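Local coordinates for protein fusion DH (Streptomyces sp. MJ635-86F5, PDB 6K97) that is an engineered fusion of a split polyketide synthase dehydratase domain from cremimycin biosynthesis, with a double hot dog fold, that probably dehydrates carrier-bound intermediates, at residues V234-P239 and H249-L254. Sequence-based numbering, arbitrary orientation.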
ATOM      1  N   VAL A 234      30.543 -18.990   7.178  1.00 42.97           N
ATOM      2  CA  VAL A 234      29.416 -18.574   7.990  1.00 42.80           C
ATOM      3  C   VAL A 234      28.242 -19.513   7.750  1.00 42.47           C
ATOM      4  O   VAL A 234      28.113 -20.128   6.699  1.00 39.73           O
ATOM      5  CB  VAL A 234      29.012 -17.097   7.735  1.00 44.13           C
ATOM      6  CG1 VAL A 234      30.208 -16.197   7.911  1.00 46.56           C
ATOM      7  CG2 VAL A 234      28.480 -16.884   6.332  1.00 44.45           C
ATOM      8  N   GLU A 235      27.410 -19.625   8.765  1.00 46.98           N
ATOM      9  CA  GLU A 235      26.235 -20.476   8.764  1.00 52.55           C
ATOM     10  C   GLU A 235      25.202 -19.779   9.663  1.00 51.29           C
ATOM     11  O   GLU A 235      25.538 -18.817  10.311  1.00 49.73           O
ATOM     12  CB  GLU A 235      26.556 -21.875   9.246  1.00 54.29           C
ATOM     13  CG  GLU A 235      25.735 -22.919   8.485  1.00 66.79           C
ATOM     14  CD  GLU A 235      26.194 -24.351   8.721  1.00 72.39           C
ATOM     15  OE1 GLU A 235      27.047 -24.567   9.637  1.00 79.11           O
ATOM     16  OE2 GLU A 235      25.675 -25.238   8.001  1.00 73.05           O
ATOM     17  N   VAL A 236      23.937 -20.182   9.621  1.00 52.76           N
ATOM     18  CA  VAL A 236      22.942 -19.555  10.492  1.00 54.95           C
ATOM     19  C   VAL A 236      23.045 -20.211  11.872  1.00 55.27           C
ATOM     20  O   VAL A 236      22.869 -21.441  12.001  1.00 53.50           O
ATOM     21  CB  VAL A 236      21.503 -19.725   9.944  1.00 58.41           C
ATOM     22  CG1 VAL A 236      20.504 -19.007  10.839  1.00 60.89           C
ATOM     23  CG2 VAL A 236      21.414 -19.179   8.539  1.00 62.90           C
ATOM     24  N   GLY A 237      23.333 -19.403  12.890  1.00 53.58           N
ATOM     25  CA  GLY A 237      23.442 -19.892  14.265  1.00 57.14           C
ATOM     26  C   GLY A 237      22.092 -20.320  14.821  1.00 59.81           C
ATOM     27  O   GLY A 237      21.060 -19.769  14.441  1.00 66.71           O
ATOM     28  N   ALA A 238      22.084 -21.344  15.673  1.00 69.73           N
ATOM     29  CA  ALA A 238      20.846 -21.840  16.313  1.00 74.16           C
ATOM     30  C   ALA A 238      19.686 -22.014  15.326  1.00 79.26           C
ATOM     31  O   ALA A 238      18.658 -21.321  15.435  1.00 97.66           O
ATOM     32  CB  ALA A 238      20.447 -20.916  17.453  1.00 73.89           C
ATOM     33  N   PRO A 239      19.843 -22.940  14.353  1.00 85.64           N
ATOM     34  CA  PRO A 239      18.885 -23.082  13.229  1.00 83.33           C
ATOM     35  C   PRO A 239      17.409 -23.178  13.665  1.00 83.73           C
ATOM     36  O   PRO A 239      16.546 -22.410  13.192  1.00 85.65           O
ATOM     37  CB  PRO A 239      19.331 -24.382  12.541  1.00 81.45           C
ATOM     38  CG  PRO A 239      20.758 -24.601  12.959  1.00 79.43           C
ATOM     39  CD  PRO A 239      20.957 -23.918  14.276  1.00 81.12           C
ATOM     40  N   HIS A 249      15.870 -14.247   0.879  1.00 30.86           N
ATOM     41  CA  HIS A 249      16.833 -13.970  -0.202  1.00 32.53           C
ATOM     42  C   HIS A 249      18.220 -14.263   0.324  1.00 32.93           C
ATOM     43  O   HIS A 249      18.870 -15.137  -0.214  1.00 33.90           O
ATOM     44  CB  HIS A 249      16.652 -12.598  -0.790  1.00 29.81           C
ATOM     45  CG  HIS A 249      15.295 -12.456  -1.398  1.00 33.33           C
ATOM     46  ND1 HIS A 249      14.960 -13.062  -2.587  1.00 34.16           N
ATOM     47  CD2 HIS A 249      14.154 -11.907  -0.923  1.00 31.77           C
ATOM     48  CE1 HIS A 249      13.709 -12.786  -2.875  1.00 33.03           C
ATOM     49  NE2 HIS A 249      13.189 -12.126  -1.861  1.00 31.67           N
ATOM     50  N   VAL A 250      18.605 -13.574   1.397  1.00 32.40           N
ATOM     51  CA  VAL A 250      19.768 -13.937   2.200  1.00 32.48           C
ATOM     52  C   VAL A 250      19.505 -13.661   3.706  1.00 30.32           C
ATOM     53  O   VAL A 250      19.326 -12.560   4.105  1.00 30.21           O
ATOM     54  CB  VAL A 250      21.016 -13.144   1.791  1.00 33.75           C
ATOM     55  CG1 VAL A 250      22.212 -13.713   2.513  1.00 34.40           C
ATOM     56  CG2 VAL A 250      21.253 -13.198   0.300  1.00 35.52           C
ATOM     57  N   HIS A 251      19.515 -14.709   4.500  1.00 32.74           N
ATOM     58  CA  HIS A 251      19.169 -14.691   5.877  1.00 32.06           C
ATOM     59  C   HIS A 251      20.035 -13.591   6.473  1.00 30.54           C
ATOM     60  O   HIS A 251      21.241 -13.630   6.360  1.00 27.51           O
ATOM     61  CB  HIS A 251      19.443 -16.082   6.525  1.00 33.11           C
ATOM     62  CG  HIS A 251      18.792 -16.280   7.877  1.00 33.99           C
ATOM     63  ND1 HIS A 251      19.059 -15.476   8.959  1.00 33.22           N
ATOM     64  CD2 HIS A 251      17.901 -17.199   8.324  1.00 35.51           C
ATOM     65  CE1 HIS A 251      18.367 -15.884  10.007  1.00 33.91           C
ATOM     66  NE2 HIS A 251      17.654 -16.930   9.649  1.00 34.97           N
ATOM     67  N   PRO A 252      19.403 -12.606   7.112  1.00 28.29           N
ATOM     68  CA  PRO A 252      20.136 -11.510   7.689  1.00 29.95           C
ATOM     69  C   PRO A 252      21.247 -11.907   8.676  1.00 31.99           C
ATOM     70  O   PRO A 252      22.270 -11.259   8.690  1.00 31.71           O
ATOM     71  CB  PRO A 252      19.055 -10.737   8.403  1.00 30.62           C
ATOM     72  CG  PRO A 252      17.829 -10.962   7.572  1.00 28.76           C
ATOM     73  CD  PRO A 252      17.958 -12.370   7.105  1.00 28.86           C
ATOM     74  N   ALA A 253      21.062 -12.978   9.452  1.00 33.61           N
ATOM     75  CA  ALA A 253      22.134 -13.512  10.341  1.00 36.90           C
ATOM     76  C   ALA A 253      23.357 -14.049   9.563  1.00 35.52           C
ATOM     77  O   ALA A 253      24.508 -13.903   9.995  1.00 33.86           O
ATOM     78  CB  ALA A 253      21.584 -14.609  11.244  1.00 38.40           C
ATOM     79  N   LEU A 254      23.109 -14.625   8.400  1.00 35.85           N
ATOM     80  CA  LEU A 254      24.190 -15.201   7.586  1.00 36.67           C
ATOM     81  C   LEU A 254      25.011 -14.080   7.028  1.00 35.60           C
ATOM     82  O   LEU A 254      26.274 -14.018   7.189  1.00 35.93           O
ATOM     83  CB  LEU A 254      23.586 -16.012   6.504  1.00 41.31           C
ATOM     84  CG  LEU A 254      24.360 -16.909   5.601  1.00 45.64           C
ATOM     85  CD1 LEU A 254      25.067 -17.982   6.398  1.00 48.85           C
ATOM     86  CD2 LEU A 254      23.342 -17.543   4.636  1.00 48.63           C
TER
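Val236 and Leu254 bring the two backbones closest, 5.4 Å between CA atoms, where the chain leaving strand 229-235 passes the first turn of helix 252-266; no hydrogen bond joins the two segments. The histidine that caps the helix N-terminus illustrates how a capping side chain can also serve as a packing surface. With CG anti to the backbone N (chi1 -165°), the His251 ring folds back at the N-cap, and its ND1 accepts from Ala253 N in the ring plane, at 3.2 Å and a bent 144°. Across the contact, Val236 CG1 sits over one face of this ring, a CH-pi contact 3.9 Å from the centroid and displaced toward NE2. The other methyl of Val236, CG2, leans on the ring's CG and CD2 and reaches Leu254 CB. Toward the strand, Leu254 CD1 packs against Val234 CG2 (3.6 Å) and Glu235 CA. Trp61, from the other part of the engineered fusion, meets the His251 ring edge-to-face, while NE2 makes weak hydrogen bonds to Ser242 and Pro243. Both segments lie in what is probably the C-terminal hot dog, in the second fused part; His251 opens the His-Pro-Ala-Leu-Leu-Asp motif of polyketide synthase dehydratases, whose aspartate is catalytic in relatives.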